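Long-range contacts in methanogen homoaconitase large subunit (Methanocaldococcus jannaschii, PDB 4KP2), which forms the large subunit of a [4Fe-4S]-dependent hydro-lyase that interconverts (R)-homocitrate, cis-homoaconitate and homoisocitrate in 2-oxosuberate biosynthesis: residues V45-A50 with N131-G136; S70-D75 with Y161-G166; G148-G153 with G237-I242. One frame throughout, in Å; residues are numbered along the deposited sequence.

Contact 1. Residues V45-A50 with N131-G136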
loop_
_atom_site.group_PDB
_atom_site.type_symbol
_atom_site.label_atom_id
_atom_site.label_comp_id
_atom_site.label_asym_id
_atom_site.label_seq_id
_atom_site.Cartn_x
_atom_site.Cartn_y
_atom_site.Cartn_z
ATOM N N VAL A 45 24.670 -1.503 -31.589
ATOM C CA VAL A 45 24.093 -0.218 -31.210
ATOM C C VAL A 45 24.571 0.256 -29.841
ATOM O O VAL A 45 24.504 -0.484 -28.859
ATOM C CB VAL A 45 22.554 -0.282 -31.197
ATOM C CG1 VAL A 45 21.968 1.073 -30.832
ATOM C CG2 VAL A 45 22.035 -0.746 -32.545
ATOM N N GLU A 46 25.053 1.492 -29.781
ATOM C CA GLU A 46 25.407 2.106 -28.509
ATOM C C GLU A 46 24.132 2.507 -27.778
ATOM O O GLU A 46 23.265 3.167 -28.344
ATOM C CB GLU A 46 26.305 3.325 -28.724
ATOM C CG GLU A 46 27.671 2.992 -29.304
ATOM C CD GLU A 46 28.586 4.198 -29.372
ATOM O OE1 GLU A 46 28.112 5.321 -29.089
ATOM O OE2 GLU A 46 29.776 4.021 -29.704
ATOM N N VAL A 47 24.021 2.099 -26.519
ATOM C CA VAL A 47 22.801 2.324 -25.750
ATOM C C VAL A 47 22.756 3.720 -25.135
ATOM O O VAL A 47 23.710 4.159 -24.489
ATOM C CB VAL A 47 22.636 1.260 -24.649
ATOM C CG1 VAL A 47 21.333 1.466 -23.895
ATOM C CG2 VAL A 47 22.682 -0.130 -25.262
ATOM N N ASP A 48 21.640 4.411 -25.343
ATOM C CA ASP A 48 21.459 5.764 -24.827
ATOM C C ASP A 48 20.908 5.766 -23.405
ATOM O O ASP A 48 21.126 6.710 -22.650
ATOM C CB ASP A 48 20.525 6.560 -25.739
ATOM C CG ASP A 48 21.143 6.859 -27.085
ATOM O OD1 ASP A 48 22.349 7.175 -27.122
ATOM O OD2 ASP A 48 20.424 6.778 -28.103
ATOM N N LEU A 49 20.191 4.706 -23.046
ATOM C CA LEU A 49 19.553 4.634 -21.737
ATOM C C LEU A 49 19.373 3.189 -21.277
ATOM O O LEU A 49 18.777 2.374 -21.980
ATOM C CB LEU A 49 18.200 5.347 -21.778
ATOM C CG LEU A 49 17.597 5.793 -20.446
ATOM C CD1 LEU A 49 18.513 6.799 -19.772
ATOM C CD2 LEU A 49 16.213 6.386 -20.659
ATOM N N ALA A 50 19.891 2.880 -20.093
ATOM C CA ALA A 50 19.784 1.536 -19.532
ATOM C C ALA A 50 19.081 1.565 -18.178
ATOM O O ALA A 50 19.420 2.371 -17.311
ATOM C CB ALA A 50 21.160 0.902 -19.410
ATOM N N ASN A 131 14.426 9.402 -30.724
ATOM C CA ASN A 131 15.571 8.857 -31.461
ATOM C C ASN A 131 16.560 8.052 -30.613
ATOM O O ASN A 131 17.574 7.573 -31.122
ATOM C CB ASN A 131 16.306 9.956 -32.238
ATOM C CG ASN A 131 15.382 10.751 -33.137
ATOM O OD1 ASN A 131 14.341 10.258 -33.570
ATOM N ND2 ASN A 131 15.759 11.991 -33.421
ATOM N N MET A 132 16.261 7.896 -29.328
ATOM C CA MET A 132 17.133 7.151 -28.425
ATOM C C MET A 132 17.087 5.648 -28.678
ATOM O O MET A 132 16.219 5.148 -29.394
ATOM C CB MET A 132 16.752 7.412 -26.967
ATOM C CG MET A 132 17.437 8.603 -26.324
ATOM S SD MET A 132 17.140 8.637 -24.545
ATOM C CE MET A 132 18.090 10.072 -24.057
ATOM N N PHE A 133 18.040 4.939 -28.084
ATOM C CA PHE A 133 17.981 3.489 -27.999
ATOM C C PHE A 133 17.868 3.121 -26.526
ATOM O O PHE A 133 18.854 3.157 -25.791
ATOM C CB PHE A 133 19.229 2.853 -28.609
ATOM C CG PHE A 133 19.225 1.351 -28.565
ATOM C CD1 PHE A 133 18.634 0.616 -29.578
ATOM C CD2 PHE A 133 19.813 0.674 -27.511
ATOM C CE1 PHE A 133 18.629 -0.766 -29.540
ATOM C CE2 PHE A 133 19.808 -0.708 -27.467
ATOM C CZ PHE A 133 19.216 -1.428 -28.483
ATOM N N VAL A 134 16.658 2.780 -26.096
ATOM C CA VAL A 134 16.398 2.526 -24.684
ATOM C C VAL A 134 16.373 1.037 -24.351
ATOM O O VAL A 134 15.516 0.293 -24.826
ATOM C CB VAL A 134 15.078 3.175 -24.231
ATOM C CG1 VAL A 134 14.813 2.872 -22.763
ATOM C CG2 VAL A 134 15.115 4.673 -24.474
ATOM N N ALA A 135 17.323 0.611 -23.526
ATOM C CA ALA A 135 17.398 -0.776 -23.094
ATOM C C ALA A 135 16.907 -0.901 -21.659
ATOM O O ALA A 135 17.258 -0.090 -20.802
ATOM C CB ALA A 135 18.819 -1.285 -23.214
ATOM N N GLY A 136 16.094 -1.917 -21.397
ATOM C CA GLY A 136 15.523 -2.089 -20.076
ATOM C C GLY A 136 15.403 -3.533 -19.632
ATOM O O GLY A 136 15.163 -4.430 -20.440
#

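Contact 2. Residues S70-D75 with Y161-G166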
loop_
_atom_site.group_PDB
_atom_site.type_symbol
_atom_site.label_atom_id
_atom_site.label_comp_id
_atom_site.label_asym_id
_atom_site.label_seq_id
_atom_site.Cartn_x
_atom_site.Cartn_y
_atom_site.Cartn_z
ATOM N N SER A 70 33.207 -2.706 -13.705
ATOM C CA SER A 70 32.843 -1.302 -13.828
ATOM C C SER A 70 31.686 -1.116 -14.800
ATOM O O SER A 70 31.513 -1.900 -15.733
ATOM C CB SER A 70 34.044 -0.483 -14.301
ATOM O OG SER A 70 34.466 -0.902 -15.588
ATOM N N VAL A 71 30.894 -0.074 -14.572
ATOM C CA VAL A 71 29.843 0.299 -15.508
ATOM C C VAL A 71 30.405 1.309 -16.499
ATOM O O VAL A 71 31.348 2.037 -16.186
ATOM C CB VAL A 71 28.616 0.892 -14.791
ATOM C CG1 VAL A 71 27.955 -0.161 -13.914
ATOM C CG2 VAL A 71 29.010 2.111 -13.973
ATOM N N TRP A 72 29.831 1.348 -17.697
ATOM C CA TRP A 72 30.360 2.205 -18.749
ATOM C C TRP A 72 29.993 3.673 -18.538
ATOM O O TRP A 72 30.821 4.555 -18.737
ATOM C CB TRP A 72 29.919 1.712 -20.133
ATOM C CG TRP A 72 28.776 2.473 -20.734
ATOM C CD1 TRP A 72 28.854 3.470 -21.660
ATOM C CD2 TRP A 72 27.383 2.300 -20.447
ATOM N NE1 TRP A 72 27.596 3.926 -21.973
ATOM C CE2 TRP A 72 26.676 3.223 -21.241
ATOM C CE3 TRP A 72 26.665 1.449 -19.600
ATOM C CZ2 TRP A 72 25.287 3.324 -21.212
ATOM C CZ3 TRP A 72 25.286 1.550 -19.572
ATOM C CH2 TRP A 72 24.612 2.480 -20.373
ATOM N N ASN A 73 28.759 3.929 -18.114
ATOM C CA ASN A 73 28.295 5.299 -17.920
ATOM C C ASN A 73 27.137 5.365 -16.932
ATOM O O ASN A 73 25.997 5.075 -17.290
ATOM C CB ASN A 73 27.881 5.914 -19.260
ATOM C CG ASN A 73 27.760 7.428 -19.201
ATOM O OD1 ASN A 73 27.363 7.998 -18.183
ATOM N ND2 ASN A 73 28.104 8.088 -20.301
ATOM N N PRO A 74 27.430 5.755 -15.681
ATOM C CA PRO A 74 26.434 5.869 -14.610
ATOM C C PRO A 74 25.316 6.850 -14.951
ATOM O O PRO A 74 24.170 6.632 -14.556
ATOM C CB PRO A 74 27.251 6.408 -13.431
ATOM C CG PRO A 74 28.647 5.986 -13.714
ATOM C CD PRO A 74 28.788 6.067 -15.203
ATOM N N ASP A 75 25.649 7.915 -15.673
ATOM C CA ASP A 75 24.664 8.924 -16.050
ATOM C C ASP A 75 23.619 8.363 -17.010
ATOM O O ASP A 75 22.487 8.845 -17.058
ATOM C CB ASP A 75 25.354 10.137 -16.679
ATOM C CG ASP A 75 26.251 10.867 -15.702
ATOM O OD1 ASP A 75 26.653 10.254 -14.691
ATOM O OD2 ASP A 75 26.559 12.053 -15.947
ATOM N N TYR A 161 25.649 -7.074 -19.741
ATOM C CA TYR A 161 26.500 -6.813 -20.896
ATOM C C TYR A 161 26.426 -5.342 -21.288
ATOM O O TYR A 161 27.447 -4.699 -21.535
ATOM C CB TYR A 161 26.062 -7.692 -22.071
ATOM C CG TYR A 161 26.910 -7.546 -23.314
ATOM C CD1 TYR A 161 28.053 -8.315 -23.493
ATOM C CD2 TYR A 161 26.561 -6.649 -24.317
ATOM C CE1 TYR A 161 28.827 -8.188 -24.630
ATOM C CE2 TYR A 161 27.330 -6.515 -25.455
ATOM C CZ TYR A 161 28.461 -7.287 -25.608
ATOM O OH TYR A 161 29.228 -7.156 -26.741
ATOM N N ILE A 162 25.206 -4.819 -21.339
ATOM C CA ILE A 162 24.976 -3.423 -21.689
ATOM C C ILE A 162 25.520 -2.488 -20.610
ATOM O O ILE A 162 26.091 -1.441 -20.913
ATOM C CB ILE A 162 23.476 -3.156 -21.927
ATOM C CG1 ILE A 162 23.014 -3.875 -23.196
ATOM C CG2 ILE A 162 23.198 -1.665 -22.031
ATOM C CD1 ILE A 162 21.558 -3.667 -23.525
ATOM N N TYR A 163 25.352 -2.882 -19.352
ATOM C CA TYR A 163 25.864 -2.104 -18.228
ATOM C C TYR A 163 27.382 -1.961 -18.274
ATOM O O TYR A 163 27.937 -0.999 -17.746
ATOM C CB TYR A 163 25.453 -2.739 -16.897
ATOM C CG TYR A 163 24.092 -2.313 -16.397
ATOM C CD1 TYR A 163 23.405 -1.267 -16.999
ATOM C CD2 TYR A 163 23.501 -2.948 -15.312
ATOM C CE1 TYR A 163 22.163 -0.871 -16.540
ATOM C CE2 TYR A 163 22.260 -2.558 -14.845
ATOM C CZ TYR A 163 21.595 -1.519 -15.464
ATOM O OH TYR A 163 20.360 -1.124 -15.005
ATOM N N ALA A 164 28.049 -2.916 -18.911
ATOM C CA ALA A 164 29.507 -2.952 -18.915
ATOM C C ALA A 164 30.132 -2.302 -20.147
ATOM O O ALA A 164 31.185 -1.672 -20.055
ATOM C CB ALA A 164 29.994 -4.382 -18.772
ATOM N N THR A 165 29.484 -2.456 -21.296
ATOM C CA THR A 165 30.043 -1.972 -22.554
ATOM C C THR A 165 29.301 -0.757 -23.102
ATOM O O THR A 165 29.869 0.048 -23.840
ATOM C CB THR A 165 30.050 -3.077 -23.629
ATOM O OG1 THR A 165 28.707 -3.496 -23.900
ATOM C CG2 THR A 165 30.866 -4.272 -23.160
ATOM N N GLY A 166 28.028 -0.631 -22.745
ATOM C CA GLY A 166 27.204 0.456 -23.242
ATOM C C GLY A 166 26.733 0.197 -24.657
ATOM O O GLY A 166 26.189 1.078 -25.322
#

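Contact 3. Residues G148-G153 with G237-I242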
loop_
_atom_site.group_PDB
_atom_site.type_symbol
_atom_site.label_atom_id
_atom_site.label_comp_id
_atom_site.label_asym_id
_atom_site.label_seq_id
_atom_site.Cartn_x
_atom_site.Cartn_y
_atom_site.Cartn_z
ATOM N N GLY A 148 9.228 8.025 -29.906
ATOM C CA GLY A 148 9.883 7.917 -31.195
ATOM C C GLY A 148 11.282 7.357 -31.048
ATOM O O GLY A 148 12.182 7.682 -31.822
ATOM N N ALA A 149 11.463 6.511 -30.039
ATOM C CA ALA A 149 12.758 5.900 -29.777
ATOM C C ALA A 149 12.649 4.382 -29.789
ATOM O O ALA A 149 11.645 3.819 -29.356
ATOM C CB ALA A 149 13.309 6.381 -28.446
ATOM N N PHE A 150 13.686 3.723 -30.292
ATOM C CA PHE A 150 13.713 2.269 -30.332
ATOM C C PHE A 150 14.002 1.717 -28.941
ATOM O O PHE A 150 15.118 1.832 -28.435
ATOM C CB PHE A 150 14.763 1.779 -31.330
ATOM C CG PHE A 150 14.726 0.299 -31.570
ATOM C CD1 PHE A 150 13.916 -0.238 -32.557
ATOM C CD2 PHE A 150 15.499 -0.559 -30.808
ATOM C CE1 PHE A 150 13.880 -1.603 -32.777
ATOM C CE2 PHE A 150 15.466 -1.922 -31.022
ATOM C CZ PHE A 150 14.656 -2.445 -32.008
ATOM N N ALA A 151 12.989 1.116 -28.327
ATOM C CA ALA A 151 13.119 0.614 -26.965
ATOM C C ALA A 151 12.669 -0.837 -26.840
ATOM O O ALA A 151 11.542 -1.179 -27.195
ATOM C CB ALA A 151 12.339 1.495 -26.002
ATOM N N THR A 152 13.559 -1.685 -26.335
ATOM C CA THR A 152 13.258 -3.101 -26.150
ATOM C C THR A 152 13.671 -3.580 -24.764
ATOM O O THR A 152 14.422 -2.905 -24.060
ATOM C CB THR A 152 13.963 -3.974 -27.206
ATOM O OG1 THR A 152 15.365 -3.678 -27.214
ATOM C CG2 THR A 152 13.387 -3.713 -28.590
ATOM N N GLY A 153 13.176 -4.751 -24.376
ATOM C CA GLY A 153 13.486 -5.320 -23.079
ATOM C C GLY A 153 14.515 -6.430 -23.151
ATOM O O GLY A 153 14.495 -7.255 -24.063
ATOM N N GLY A 237 5.311 -8.613 -30.270
ATOM C CA GLY A 237 6.153 -7.586 -30.854
ATOM C C GLY A 237 7.441 -7.336 -30.095
ATOM O O GLY A 237 7.460 -7.342 -28.864
ATOM N N LYS A 238 8.521 -7.122 -30.839
ATOM C CA LYS A 238 9.812 -6.817 -30.240
ATOM C C LYS A 238 9.755 -5.437 -29.601
ATOM O O LYS A 238 10.345 -5.205 -28.546
ATOM C CB LYS A 238 10.914 -6.869 -31.296
ATOM C CG LYS A 238 12.321 -6.791 -30.730
ATOM C CD LYS A 238 12.611 -7.976 -29.825
ATOM C CE LYS A 238 14.032 -7.928 -29.287
ATOM N NZ LYS A 238 14.334 -9.091 -28.409
ATOM N N THR A 239 9.040 -4.527 -30.253
ATOM C CA THR A 239 8.843 -3.179 -29.738
ATOM C C THR A 239 7.693 -2.489 -30.462
ATOM O O THR A 239 7.292 -2.902 -31.552
ATOM C CB THR A 239 10.110 -2.312 -29.889
ATOM O OG1 THR A 239 9.903 -1.043 -29.259
ATOM C CG2 THR A 239 10.444 -2.096 -31.359
ATOM N N GLY A 240 7.162 -1.440 -29.844
ATOM C CA GLY A 240 6.132 -0.628 -30.464
ATOM C C GLY A 240 6.582 0.817 -30.500
ATOM O O GLY A 240 6.910 1.392 -29.464
ATOM N N VAL A 241 6.605 1.407 -31.691
ATOM C CA VAL A 241 7.119 2.763 -31.848
ATOM C C VAL A 241 6.115 3.700 -32.525
ATOM O O VAL A 241 5.398 3.306 -33.447
ATOM C CB VAL A 241 8.471 2.767 -32.610
ATOM C CG1 VAL A 241 8.287 2.312 -34.050
ATOM C CG2 VAL A 241 9.125 4.141 -32.548
ATOM N N ILE A 242 6.059 4.937 -32.041
ATOM C CA ILE A 242 5.187 5.958 -32.609
ATOM C C ILE A 242 5.997 7.187 -33.008
ATOM O O ILE A 242 6.835 7.664 -32.241
ATOM C CB ILE A 242 4.079 6.367 -31.616
ATOM C CG1 ILE A 242 3.110 5.204 -31.397
ATOM C CG2 ILE A 242 3.322 7.587 -32.117
ATOM C CD1 ILE A 242 1.954 5.535 -30.489
#

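Contact 1. Residues V45-A50 with N131-G136
D48 and F133 bind each other by two hydrogen bonds that run in opposite directions. D48 N donates to F133 O at 3.1 Å, in the carbonyl plane, and F133 N returns a bond to D48 OD2 at 3.0 Å, meeting the carboxylate on its anti side and somewhat out of its plane. With CG beside its own backbone N (chi1 -69°), the carboxylate of D48 is placed to accept this bond. D48 CB also packs on M132 CG, 3.7 Å away. The other carboxylate oxygen, OD1, forms a salt bridge with K32, so both oxygens are engaged. With an alanine in place of D48, F133 N would probably lose its acceptor and K32 this counter-charge. F133 carries its ring anti to the backbone N (chi1 -179°), which sends it toward two valines. V45 CG1 sits over one face, 3.8 Å from the ring centroid and offset toward the rim, a CH-pi contact; V47 CG2 comes to the edge, 3.7 Å from F133 CE2. The other V47 branch, CG1, packs on A135 CB. Past D48 the chains enter a parallel ladder. L49 N gives F133 O a second, weak bond, and A135 N donates to L49 O at 2.8 Å. Strands 49-53 and 133-136 are thus neighbours in the parallel five-stranded sheet of an alpha-beta-alpha sandwich. L49 and V134 face helix 119-126 through L123, A50 and A135 face helix 156-165, and F133 leans on T168 and I170 of strand 167-180.

Contact 2. Residues S70-D75 with Y161-G166
W72 lies against the C-terminal end of helix 156-165: W72 N donates to Y163 O at 3.0 Å, with an angle of 153° at the hydrogen. The same oxygen receives a CA-H...O contact from V71. W72 CB touches A164 O at 3.6 Å. The first torsion, 101°, lies off the staggered positions and swings the indole across the chain as it leaves the helix. CG and CD2 then pass over G166 CA, with CD2 3.4 Å from it, while CD1, NE1 and CE2 ring the same carbon. G166 CA therefore stands over the centre of the five-membered ring, 12° off its normal, as a CH-pi contact. G166 has positive phi, and a CB there would collide with W72 CD1, both favouring glycine. Along the benzene side, CE3 meets I162 O at 3.2 Å and has Y163 O at its edge, 3.3 Å away and in the ring plane. CZ2 is still 4.0 Å from G166 CA; CZ3 shares I162 O with CE3 and reaches the edge of the Y163 ring, 4.3 Å from Y163 CD1. N73 CB lies against the opposite face of the indole, toward its rim. This contact joins the loop between helix 57-67 and strand 77-80 to the end of helix 156-165. I77 of that strand and A50 of strand 49-53 touch both W72 and Y163, while L64 of helix 57-67 backs V71 and A164.

Contact 3. Residues G148-G153 with G237-I242
Two strands from different sheets face each other here without forming a ladder: 150-153, an outermost strand of the parallel five-stranded sheet within this chain, and 239-242 of the mixed sheet. Their directions are nearly antiparallel (160°), but the axes approach no closer than 6.6 Å, and no backbone-to-backbone hydrogen bond joins the two segments. T239 links the two strands. Its OG1 lies anti to the backbone N (chi1 -175°), a torsion that carries the hydroxyl across to donate to A151 O at 2.6 Å, tilted 30° from the carbonyl plane. The methyl of the same residue, CG2, meets the ring of F150 obliquely, 3.7 Å from CE1, so the two branches of T239 serve a polar and an apolar partner. T152 CG2 lies beside T239 CB at 3.8 Å, the two side chains crossing at about a right angle, and the same methyl rests near K238 O at 3.4 Å and against the aliphatic CG of K238. At the far end V241 CG2 approaches G148 CA, and I242 O lies 3.2 Å from that CA, a strongly bent CA-H...O contact; at the positive phi of G148 a CB would jam against the preceding carbonyl O. V25 of helix 24-33 touches both F150 and V241. Strand 150-153 bonds through its backbone to V134 and G136. The chemistry is consistent with two sheets packed side by side and joined by side chains, not by a continuous ladder: one threonine hydroxyl satisfies a strand carbonyl, with F150 and T152 flanking the T239 side chain.

Overall arrangement
Contacts 1 and 3 are buried and meet at strand 133-136, which lies between 49-53 and 150-153 in the parallel sheet; V134 N probably bonds to F150 O, and the rings of F133 and F150 touch. Contact 2 is partly buried and lies farther from the chain's centre, yet it joins contact 1 directly: V47 N probably bonds to G166 O, and I162 packs on V47 and A135. Chemistry follows place. Contact 1 combines backbone ladder bonds with a charged side chain, contact 2 sets an indole over the glycine just past a helix, and contact 3 joins two sheets by one hydroxyl bond amid apolar packing. Contacts 2 and 3 do not touch, their nearest atoms being about 7 Å apart.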